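Local coordinates for protein galactokinase (Bifidobacterium longum subsp. infantis ATCC 15697 = JCM 1222 = DSM 20088, PDB 6TEQ) that probably phosphorylates galactose with ATP as a galactokinase of the GHMP kinase family, and binds 2-deoxy-2-fluoro-galactose in its sugar pocket, at residues K298-S312 / L328-E341. Numbering follows the deposited sequence.
Sequences KRVRHVVTEIERVRS and LFNASHDSLAADYE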
ATOM      1  N   LYS A 298      -3.175  12.212 -21.199  1.00 13.96           N
ATOM      2  CA  LYS A 298      -2.424  12.531 -19.993  1.00 14.13           C
ATOM      3  C   LYS A 298      -2.292  11.270 -19.123  1.00 13.67           C
ATOM      4  O   LYS A 298      -1.175  11.006 -18.572  1.00 14.40           O
ATOM      5  CB  LYS A 298      -3.063  13.708 -19.259  1.00 15.15           C
ATOM      6  CG  LYS A 298      -2.993  15.095 -19.846  1.00 19.36           C
ATOM      7  CD  LYS A 298      -3.656  16.098 -18.858  1.00 26.95           C
ATOM      8  CE  LYS A 298      -3.522  17.530 -19.226  1.00 32.22           C
ATOM      9  NZ  LYS A 298      -4.436  18.268 -18.317  1.00 39.20           N
ATOM     10  N   ARG A 299      -3.391  10.588 -18.839  1.00 12.63           N
ATOM     11  CA  ARG A 299      -3.352   9.374 -17.999  1.00 13.41           C
ATOM     12  C   ARG A 299      -2.389   8.337 -18.597  1.00 11.21           C
ATOM     13  O   ARG A 299      -1.592   7.770 -17.840  1.00 15.42           O
ATOM     14  CB  ARG A 299      -4.710   8.736 -17.798  1.00 15.79           C
ATOM     15  CG  ARG A 299      -5.816   9.645 -17.296  1.00 15.74           C
ATOM     16  CD  ARG A 299      -5.458  10.389 -16.033  1.00 14.35           C
ATOM     17  NE  ARG A 299      -6.576  11.093 -15.468  1.00 13.01           N
ATOM     18  CZ  ARG A 299      -6.694  12.419 -15.243  1.00 15.00           C
ATOM     19  NH1 ARG A 299      -5.698  13.273 -15.491  1.00 15.53           N
ATOM     20  NH2 ARG A 299      -7.840  12.886 -14.756  1.00 16.78           N
ATOM     21  N   VAL A 300      -2.467   8.063 -19.877  1.00 14.19           N
ATOM     22  CA  VAL A 300      -1.569   7.094 -20.585  1.00 14.64           C
ATOM     23  C   VAL A 300      -0.118   7.543 -20.526  1.00 15.61           C
ATOM     24  O   VAL A 300       0.776   6.758 -20.185  1.00 14.82           O
ATOM     25  CB  VAL A 300      -2.036   6.792 -22.012  1.00 13.49           C
ATOM     26  CG1 VAL A 300      -0.998   5.982 -22.840  1.00 15.15           C
ATOM     27  CG2 VAL A 300      -3.335   6.028 -21.912  1.00 14.10           C
ATOM     28  N   ARG A 301       0.139   8.821 -20.717  1.00 15.46           N
ATOM     29  CA  ARG A 301       1.529   9.325 -20.627  1.00 14.18           C
ATOM     30  C   ARG A 301       2.064   9.034 -19.216  1.00 12.43           C
ATOM     31  O   ARG A 301       3.200   8.628 -19.080  1.00 13.22           O
ATOM     32  CB  ARG A 301       1.592  10.786 -21.047  1.00 14.55           C
ATOM     33  CG  ARG A 301       2.973  11.395 -20.880  1.00 16.85           C
ATOM     34  CD  ARG A 301       3.091  12.670 -21.652  1.00 16.27           C
ATOM     35  NE  ARG A 301       2.229  13.631 -21.062  1.00 14.87           N
ATOM     36  CZ  ARG A 301       1.466  14.442 -21.725  1.00 16.87           C
ATOM     37  NH1 ARG A 301       1.466  14.364 -23.058  1.00 23.14           N
ATOM     38  NH2 ARG A 301       0.666  15.270 -21.056  1.00 22.60           N
ATOM     39  N   HIS A 302       1.290   9.334 -18.159  1.00 13.48           N
ATOM     40  CA  HIS A 302       1.729   9.027 -16.793  1.00 13.38           C
ATOM     41  C   HIS A 302       2.072   7.544 -16.784  1.00 11.00           C
ATOM     42  O   HIS A 302       3.139   7.233 -16.288  1.00 11.97           O
ATOM     43  CB  HIS A 302       0.640   9.338 -15.758  1.00 12.00           C
ATOM     44  CG  HIS A 302       1.049   8.717 -14.474  1.00 13.28           C
ATOM     45  ND1 HIS A 302       2.040   9.230 -13.739  1.00 12.03           N
ATOM     46  CD2 HIS A 302       0.639   7.586 -13.874  1.00 11.27           C
ATOM     47  CE1 HIS A 302       2.343   8.408 -12.743  1.00 12.19           C
ATOM     48  NE2 HIS A 302       1.458   7.392 -12.784  1.00 11.68           N
ATOM     49  N   VAL A 303       1.161   6.627 -17.213  1.00 11.99           N
ATOM     50  CA  VAL A 303       1.398   5.199 -16.916  1.00 12.98           C
ATOM     51  C   VAL A 303       2.688   4.763 -17.627  1.00 11.93           C
ATOM     52  O   VAL A 303       3.510   4.029 -17.071  1.00 11.92           O
ATOM     53  CB  VAL A 303       0.190   4.349 -17.310  1.00 13.76           C
ATOM     54  CG1 VAL A 303       0.497   2.889 -17.189  1.00 15.34           C
ATOM     55  CG2 VAL A 303      -1.014   4.709 -16.435  1.00 12.29           C
ATOM     56  N   VAL A 304       2.844   5.204 -18.848  1.00 11.71           N
ATOM     57  CA  VAL A 304       3.955   4.740 -19.697  1.00 14.09           C
ATOM     58  C   VAL A 304       5.246   5.259 -19.104  1.00 12.47           C
ATOM     59  O   VAL A 304       6.177   4.474 -18.965  1.00 14.26           O
ATOM     60  CB  VAL A 304       3.774   5.230 -21.134  1.00 11.69           C
ATOM     61  CG1 VAL A 304       5.060   5.155 -21.924  1.00 15.46           C
ATOM     62  CG2 VAL A 304       2.661   4.474 -21.794  1.00 13.98           C
ATOM     63  N   THR A 305       5.325   6.524 -18.779  1.00 14.46           N
ATOM     64  CA  THR A 305       6.571   7.142 -18.250  1.00 13.73           C
ATOM     65  C   THR A 305       6.875   6.581 -16.858  1.00 10.93           C
ATOM     66  O   THR A 305       8.032   6.413 -16.495  1.00 11.53           O
ATOM     67  CB  THR A 305       6.567   8.670 -18.330  1.00 15.11           C
ATOM     68  OG1 THR A 305       5.531   9.190 -17.495  1.00 12.64           O
ATOM     69  CG2 THR A 305       6.454   9.160 -19.771  1.00 13.92           C
ATOM     70  N   GLU A 306       5.832   6.316 -16.068  1.00 11.09           N
ATOM     71  CA  GLU A 306       6.042   5.857 -14.675  1.00 11.80           C
ATOM     72  C   GLU A 306       6.641   4.458 -14.740  1.00  8.81           C
ATOM     73  O   GLU A 306       7.518   4.134 -13.868  1.00 12.61           O
ATOM     74  CB  GLU A 306       4.715   5.878 -13.903  1.00 11.92           C
ATOM     75  CG  GLU A 306       4.858   5.564 -12.447  1.00 11.60           C
ATOM     76  CD  GLU A 306       5.422   6.661 -11.577  1.00 13.10           C
ATOM     77  OE1 GLU A 306       5.899   7.694 -12.113  1.00 13.30           O
ATOM     78  OE2 GLU A 306       5.426   6.418 -10.376  1.00 11.67           O
ATOM     79  N   ILE A 307       6.143   3.580 -15.589  1.00 12.53           N
ATOM     80  CA  ILE A 307       6.678   2.203 -15.654  1.00 12.14           C
ATOM     81  C   ILE A 307       8.178   2.293 -15.968  1.00 11.57           C
ATOM     82  O   ILE A 307       8.992   1.613 -15.274  1.00 12.49           O
ATOM     83  CB  ILE A 307       5.904   1.330 -16.654  1.00 14.01           C
ATOM     84  CG1 ILE A 307       4.447   1.087 -16.207  1.00 12.27           C
ATOM     85  CG2 ILE A 307       6.617   0.019 -16.888  1.00 14.57           C
ATOM     86  CD1 ILE A 307       3.531   0.437 -17.236  1.00 15.03           C
ATOM     87  N   GLU A 308       8.561   3.141 -16.918  1.00 13.06           N
ATOM     88  CA  GLU A 308       9.980   3.263 -17.254  1.00 13.52           C
ATOM     89  C   GLU A 308      10.740   3.869 -16.068  1.00 12.26           C
ATOM     90  O   GLU A 308      11.869   3.441 -15.778  1.00 14.53           O
ATOM     91  CB  GLU A 308      10.209   4.132 -18.493  1.00 13.95           C
ATOM     92  CG  GLU A 308      11.588   3.876 -19.040  1.00 16.26           C
ATOM     93  CD  GLU A 308      11.798   2.501 -19.676  1.00 21.35           C
ATOM     94  OE1 GLU A 308      11.193   2.226 -20.646  1.00 27.95           O
ATOM     95  OE2 GLU A 308      12.577   1.721 -19.184  1.00 29.27           O
ATOM     96  N   ARG A 309      10.166   4.840 -15.347  1.00 12.31           N
ATOM     97  CA  ARG A 309      10.842   5.406 -14.181  1.00 11.84           C
ATOM     98  C   ARG A 309      11.158   4.304 -13.187  1.00  9.86           C
ATOM     99  O   ARG A 309      12.165   4.451 -12.444  1.00 10.25           O
ATOM    100  CB  ARG A 309      10.011   6.515 -13.548  1.00 11.81           C
ATOM    101  CG  ARG A 309      10.073   7.807 -14.343  1.00 12.26           C
ATOM    102  CD  ARG A 309       9.457   8.973 -13.609  1.00 12.77           C
ATOM    103  NE  ARG A 309       7.993   8.861 -13.586  1.00 13.11           N
ATOM    104  CZ  ARG A 309       7.201   9.351 -14.544  1.00 11.06           C
ATOM    105  NH1 ARG A 309       7.724  10.077 -15.516  1.00 13.01           N
ATOM    106  NH2 ARG A 309       5.892   9.258 -14.429  1.00 12.50           N
ATOM    107  N   VAL A 310      10.309   3.307 -13.022  1.00 10.36           N
ATOM    108  CA  VAL A 310      10.639   2.242 -12.053  1.00 10.64           C
ATOM    109  C   VAL A 310      11.975   1.607 -12.458  1.00 10.34           C
ATOM    110  O   VAL A 310      12.823   1.356 -11.597  1.00 11.50           O
ATOM    111  CB  VAL A 310       9.533   1.217 -11.866  1.00 12.14           C
ATOM    112  CG1 VAL A 310       9.966   0.141 -10.900  1.00 12.43           C
ATOM    113  CG2 VAL A 310       8.211   1.834 -11.384  1.00 13.20           C
ATOM    114  N   ARG A 311      12.058   1.139 -13.696  0.50 12.50           N
ATOM    115  CA  ARG A 311      13.328   0.549 -14.192  0.50 11.04           C
ATOM    116  C   ARG A 311      14.472   1.526 -13.877  0.50 10.65           C
ATOM    117  O   ARG A 311      15.480   1.115 -13.253  0.50 10.59           O
ATOM    118  CB  ARG A 311      13.263   0.289 -15.695  0.50 14.33           C
ATOM    119  CG  ARG A 311      12.114  -0.618 -16.108  0.50 12.97           C
ATOM    120  CD  ARG A 311      12.304  -1.122 -17.524  0.50 16.54           C
ATOM    121  NE  ARG A 311      11.056  -1.643 -18.127  0.50 15.07           N
ATOM    122  CZ  ARG A 311      10.663  -2.872 -18.017  0.50 18.94           C
ATOM    123  NH1 ARG A 311      11.441  -3.728 -17.369  0.50 22.42           N
ATOM    124  NH2 ARG A 311       9.524  -3.252 -18.592  0.50 19.29           N
ATOM    125  N   SER A 312      14.297   2.790 -14.243  1.00 12.27           N
ATOM    126  CA  SER A 312      15.346   3.821 -14.057  1.00 12.29           C
ATOM    127  C   SER A 312      15.778   3.911 -12.582  1.00 10.67           C
ATOM    128  O   SER A 312      16.963   4.103 -12.311  1.00 12.72           O
ATOM    129  CB  SER A 312      14.938   5.110 -14.591  1.00 12.53           C
ATOM    130  OG  SER A 312      14.795   4.981 -16.023  1.00 15.66           O
ATOM    131  N   LEU A 328      14.100  11.004 -10.167  1.00 10.86           N
ATOM    132  CA  LEU A 328      13.034  10.042 -10.603  1.00 11.34           C
ATOM    133  C   LEU A 328      11.829  10.167  -9.652  1.00 11.42           C
ATOM    134  O   LEU A 328      10.707  10.173 -10.118  1.00 11.65           O
ATOM    135  CB  LEU A 328      13.622   8.641 -10.616  1.00 10.30           C
ATOM    136  CG  LEU A 328      14.481   8.381 -11.847  1.00 11.36           C
ATOM    137  CD1 LEU A 328      15.489   7.277 -11.623  1.00 13.97           C
ATOM    138  CD2 LEU A 328      13.623   8.041 -13.043  1.00 12.21           C
ATOM    139  N   PHE A 329      12.080  10.234  -8.342  1.00 11.07           N
ATOM    140  CA  PHE A 329      10.995  10.575  -7.398  1.00  9.40           C
ATOM    141  C   PHE A 329      10.266  11.809  -7.925  1.00 10.38           C
ATOM    142  O   PHE A 329       9.025  11.873  -7.898  1.00 11.40           O
ATOM    143  CB  PHE A 329      11.488  10.857  -5.993  1.00 10.15           C
ATOM    144  CG  PHE A 329      11.603   9.692  -5.062  1.00 11.69           C
ATOM    145  CD1 PHE A 329      11.638   8.365  -5.494  1.00 10.92           C
ATOM    146  CD2 PHE A 329      11.514   9.955  -3.699  1.00 12.12           C
ATOM    147  CE1 PHE A 329      11.723   7.319  -4.588  1.00 11.47           C
ATOM    148  CE2 PHE A 329      11.675   8.924  -2.776  1.00 12.01           C
ATOM    149  CZ  PHE A 329      11.714   7.608  -3.232  1.00 11.29           C
ATOM    150  N   ASN A 330      11.040  12.868  -8.196  1.00 10.88           N
ATOM    151  CA  ASN A 330      10.446  14.156  -8.535  1.00 11.80           C
ATOM    152  C   ASN A 330       9.627  14.047  -9.819  1.00 10.36           C
ATOM    153  O   ASN A 330       8.502  14.625  -9.862  1.00 12.11           O
ATOM    154  CB  ASN A 330      11.523  15.225  -8.674  1.00 10.89           C
ATOM    155  CG  ASN A 330      12.136  15.660  -7.362  1.00 10.64           C
ATOM    156  OD1 ASN A 330      11.490  15.453  -6.338  1.00 12.15           O
ATOM    157  ND2 ASN A 330      13.283  16.328  -7.451  1.00 13.52           N
ATOM    158  N   ALA A 331      10.098  13.354 -10.818  1.00 10.20           N
ATOM    159  CA  ALA A 331       9.359  13.237 -12.102  1.00 10.43           C
ATOM    160  C   ALA A 331       8.093  12.384 -11.896  1.00 10.88           C
ATOM    161  O   ALA A 331       7.074  12.634 -12.504  1.00 12.36           O
ATOM    162  CB  ALA A 331      10.232  12.577 -13.132  1.00 12.54           C
ATOM    163  N   SER A 332       8.152  11.400 -11.026  1.00  9.61           N
ATOM    164  CA  SER A 332       6.957  10.612 -10.648  1.00 10.56           C
ATOM    165  C   SER A 332       5.902  11.516 -10.041  1.00 11.24           C
ATOM    166  O   SER A 332       4.725  11.444 -10.465  1.00 11.50           O
ATOM    167  CB  SER A 332       7.351   9.429  -9.772  1.00 11.03           C
ATOM    168  OG  SER A 332       6.200   8.829  -9.209  1.00 11.52           O
ATOM    169  N   HIS A 333       6.278  12.269  -9.022  1.00 11.69           N
ATOM    170  CA  HIS A 333       5.311  13.211  -8.432  1.00 11.49           C
ATOM    171  C   HIS A 333       4.770  14.165  -9.488  1.00  9.36           C
ATOM    172  O   HIS A 333       3.563  14.409  -9.515  1.00 10.86           O
ATOM    173  CB  HIS A 333       5.972  14.059  -7.380  1.00  9.87           C
ATOM    174  CG  HIS A 333       5.002  14.917  -6.697  1.00 12.53           C
ATOM    175  ND1 HIS A 333       4.098  14.416  -5.732  1.00 11.61           N
ATOM    176  CD2 HIS A 333       4.702  16.224  -6.881  1.00 13.14           C
ATOM    177  CE1 HIS A 333       3.301  15.401  -5.353  1.00 13.37           C
ATOM    178  NE2 HIS A 333       3.602  16.501  -6.107  1.00 14.54           N
ATOM    179  N   ASP A 334       5.671  14.765 -10.261  1.00 11.42           N
ATOM    180  CA  ASP A 334       5.236  15.789 -11.194  1.00 11.52           C
ATOM    181  C   ASP A 334       4.249  15.186 -12.184  1.00 12.20           C
ATOM    182  O   ASP A 334       3.271  15.891 -12.588  1.00 14.38           O
ATOM    183  CB  ASP A 334       6.406  16.465 -11.902  1.00 11.28           C
ATOM    184  CG  ASP A 334       7.317  17.264 -11.021  1.00 11.76           C
ATOM    185  OD1 ASP A 334       6.969  17.527  -9.847  1.00 13.04           O
ATOM    186  OD2 ASP A 334       8.352  17.675 -11.585  1.00 15.77           O
ATOM    187  N   SER A 335       4.473  13.955 -12.576  1.00 10.82           N
ATOM    188  CA  SER A 335       3.559  13.271 -13.484  1.00 10.54           C
ATOM    189  C   SER A 335       2.216  13.016 -12.774  1.00 10.47           C
ATOM    190  O   SER A 335       1.175  13.158 -13.400  1.00 12.56           O
ATOM    191  CB  SER A 335       4.180  12.005 -13.906  1.00  9.89           C
ATOM    192  OG  SER A 335       3.390  11.301 -14.836  1.00 12.61           O
ATOM    193  N   LEU A 336       2.258  12.549 -11.537  1.00 10.76           N
ATOM    194  CA  LEU A 336       1.021  12.298 -10.773  1.00 11.68           C
ATOM    195  C   LEU A 336       0.243  13.596 -10.603  1.00 13.02           C
ATOM    196  O   LEU A 336      -0.973  13.540 -10.621  1.00 14.63           O
ATOM    197  CB  LEU A 336       1.367  11.714  -9.442  1.00 10.58           C
ATOM    198  CG  LEU A 336       1.819  10.266  -9.516  1.00 10.30           C
ATOM    199  CD1 LEU A 336       2.605   9.840  -8.302  1.00 10.89           C
ATOM    200  CD2 LEU A 336       0.694   9.285  -9.813  1.00 13.51           C
ATOM    201  N   ALA A 337       0.919  14.725 -10.458  1.00 12.25           N
ATOM    202  CA  ALA A 337       0.210  16.008 -10.268  1.00 12.35           C
ATOM    203  C   ALA A 337      -0.366  16.524 -11.585  1.00 13.29           C
ATOM    204  O   ALA A 337      -1.579  16.920 -11.586  1.00 17.04           O
ATOM    205  CB  ALA A 337       1.166  16.995  -9.657  1.00 14.58           C
ATOM    206  N   ALA A 338       0.443  16.535 -12.641  1.00 12.78           N
ATOM    207  CA  ALA A 338       0.022  17.189 -13.899  1.00 12.52           C
ATOM    208  C   ALA A 338      -0.739  16.253 -14.823  1.00 16.18           C
ATOM    209  O   ALA A 338      -1.705  16.709 -15.474  1.00 15.96           O
ATOM    210  CB  ALA A 338       1.171  17.725 -14.674  1.00 14.13           C
ATOM    211  N   ASP A 339      -0.254  15.045 -14.998  1.00 12.92           N
ATOM    212  CA  ASP A 339      -0.848  14.105 -15.979  1.00 13.06           C
ATOM    213  C   ASP A 339      -1.918  13.259 -15.292  1.00 13.83           C
ATOM    214  O   ASP A 339      -2.891  12.964 -15.925  1.00 15.64           O
ATOM    215  CB  ASP A 339       0.218  13.283 -16.682  1.00 13.89           C
ATOM    216  CG  ASP A 339       0.848  14.065 -17.837  1.00 15.72           C
ATOM    217  OD1 ASP A 339       0.187  15.036 -18.375  1.00 17.64           O
ATOM    218  OD2 ASP A 339       1.948  13.696 -18.256  1.00 16.81           O
ATOM    219  N   TYR A 340      -1.601  12.659 -14.146  1.00 12.96           N
ATOM    220  CA  TYR A 340      -2.588  11.781 -13.480  1.00 12.78           C
ATOM    221  C   TYR A 340      -3.576  12.537 -12.596  1.00 12.88           C
ATOM    222  O   TYR A 340      -4.725  12.011 -12.377  1.00 16.18           O
ATOM    223  CB  TYR A 340      -1.933  10.637 -12.747  1.00 12.98           C
ATOM    224  CG  TYR A 340      -2.572   9.305 -12.982  1.00 14.09           C
ATOM    225  CD1 TYR A 340      -2.592   8.751 -14.276  1.00 12.52           C
ATOM    226  CD2 TYR A 340      -3.216   8.596 -11.960  1.00 11.81           C
ATOM    227  CE1 TYR A 340      -3.205   7.568 -14.537  1.00 13.09           C
ATOM    228  CE2 TYR A 340      -3.824   7.373 -12.234  1.00 13.02           C
ATOM    229  CZ  TYR A 340      -3.784   6.840 -13.515  1.00 14.49           C
ATOM    230  OH  TYR A 340      -4.392   5.650 -13.789  1.00 16.14           O
ATOM    231  N   GLU A 341      -3.251  13.773 -12.223  1.00 13.35           N
ATOM    232  CA  GLU A 341      -4.204  14.686 -11.510  1.00 13.96           C
ATOM    233  C   GLU A 341      -4.720  13.968 -10.259  1.00 14.43           C
ATOM    234  O   GLU A 341      -5.940  13.952 -10.014  1.00 15.57           O
ATOM    235  CB  GLU A 341      -5.283  15.194 -12.448  1.00 14.73           C
ATOM    236  CG  GLU A 341      -4.725  16.075 -13.535  1.00 18.14           C
ATOM    237  CD  GLU A 341      -5.881  16.656 -14.320  1.00 17.23           C
ATOM    238  OE1 GLU A 341      -6.388  15.944 -15.242  1.00 17.54           O
ATOM    239  OE2 GLU A 341      -6.388  17.727 -13.893  1.00 27.77           O
TER
HETATM  240  O   HOH W   1      -2.986  18.963 -15.362  1.00 35.42           O
HETATM  241  O   HOH W   2      -1.480  19.480 -17.028  1.00 38.41           O
HETATM  242  O   HOH W   3      -9.386  15.529 -14.856  1.00 36.66           O
HETATM  243  O   HOH W   4       3.785  11.847 -17.455  1.00 14.01           O
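The His-302 ring has Tyr-340 CB over one face, a CH-pi contact 4.2 Å from the ring centroid. At its edge ND1 shares a hydrogen bond with Ser-335 OG, 2.7 Å long; the proton could sit on either atom. The two aromatic rings meet obliquely, their planes 47° apart. Leu-336 CD2 touches His-302 CE1, and NE2 bonds to the backbone O of Glu-46, so both ring nitrogens are engaged.

The Arg-299 guanidinium carries Tyr-340 O over one face. At its edge NH1 donates to both Asp-339 O and Glu-341 OE1; the salt bridge from NH1 to OE1 spans 2.8 Å and is nearly straight. A bend at chi2 (-54°) carries the guanidinium to Asp-339 O and Glu-341, a residue with positive phi.

Arg-301 and Asp-339 form a two-pronged salt bridge: NE meets OD2 at 2.8 Å, from above the carboxylate plane, and NH2 meets OD1 at 2.7 Å on the syn side. A water joins Asp-339 OD2, Ser-335 OG and Thr-305 OG1.

The Arg-309 guanidinium lies between Thr-305 O on one face and Ala-331 O on the other. Its side chain sits as a knob among Leu-328, Ala-331, Ser-332 and Ser-335. NE and NH2 both hold Glu-306 OE1. The other oxygen, OE2, accepts from Ser-332 OG at 2.8 Å by its syn lone pair. It also accepts from the backbone N of Gly-45 and Glu-46.

Segments 298-312 and 328-338 run antiparallel at 165°, their axes 9.6 Å apart at closest approach, within a helical hairpin. Tyr-340 OH bonds to Tyr-50 OH, and the nearest side-chain atoms of Tyr-340 and His-47 are about 3 Å apart. Glu-46 and His-47 bind galactose. Through His-302 and Glu-306, the hairpin thus holds the backbone of this sugar-binding stretch in a GHMP kinase.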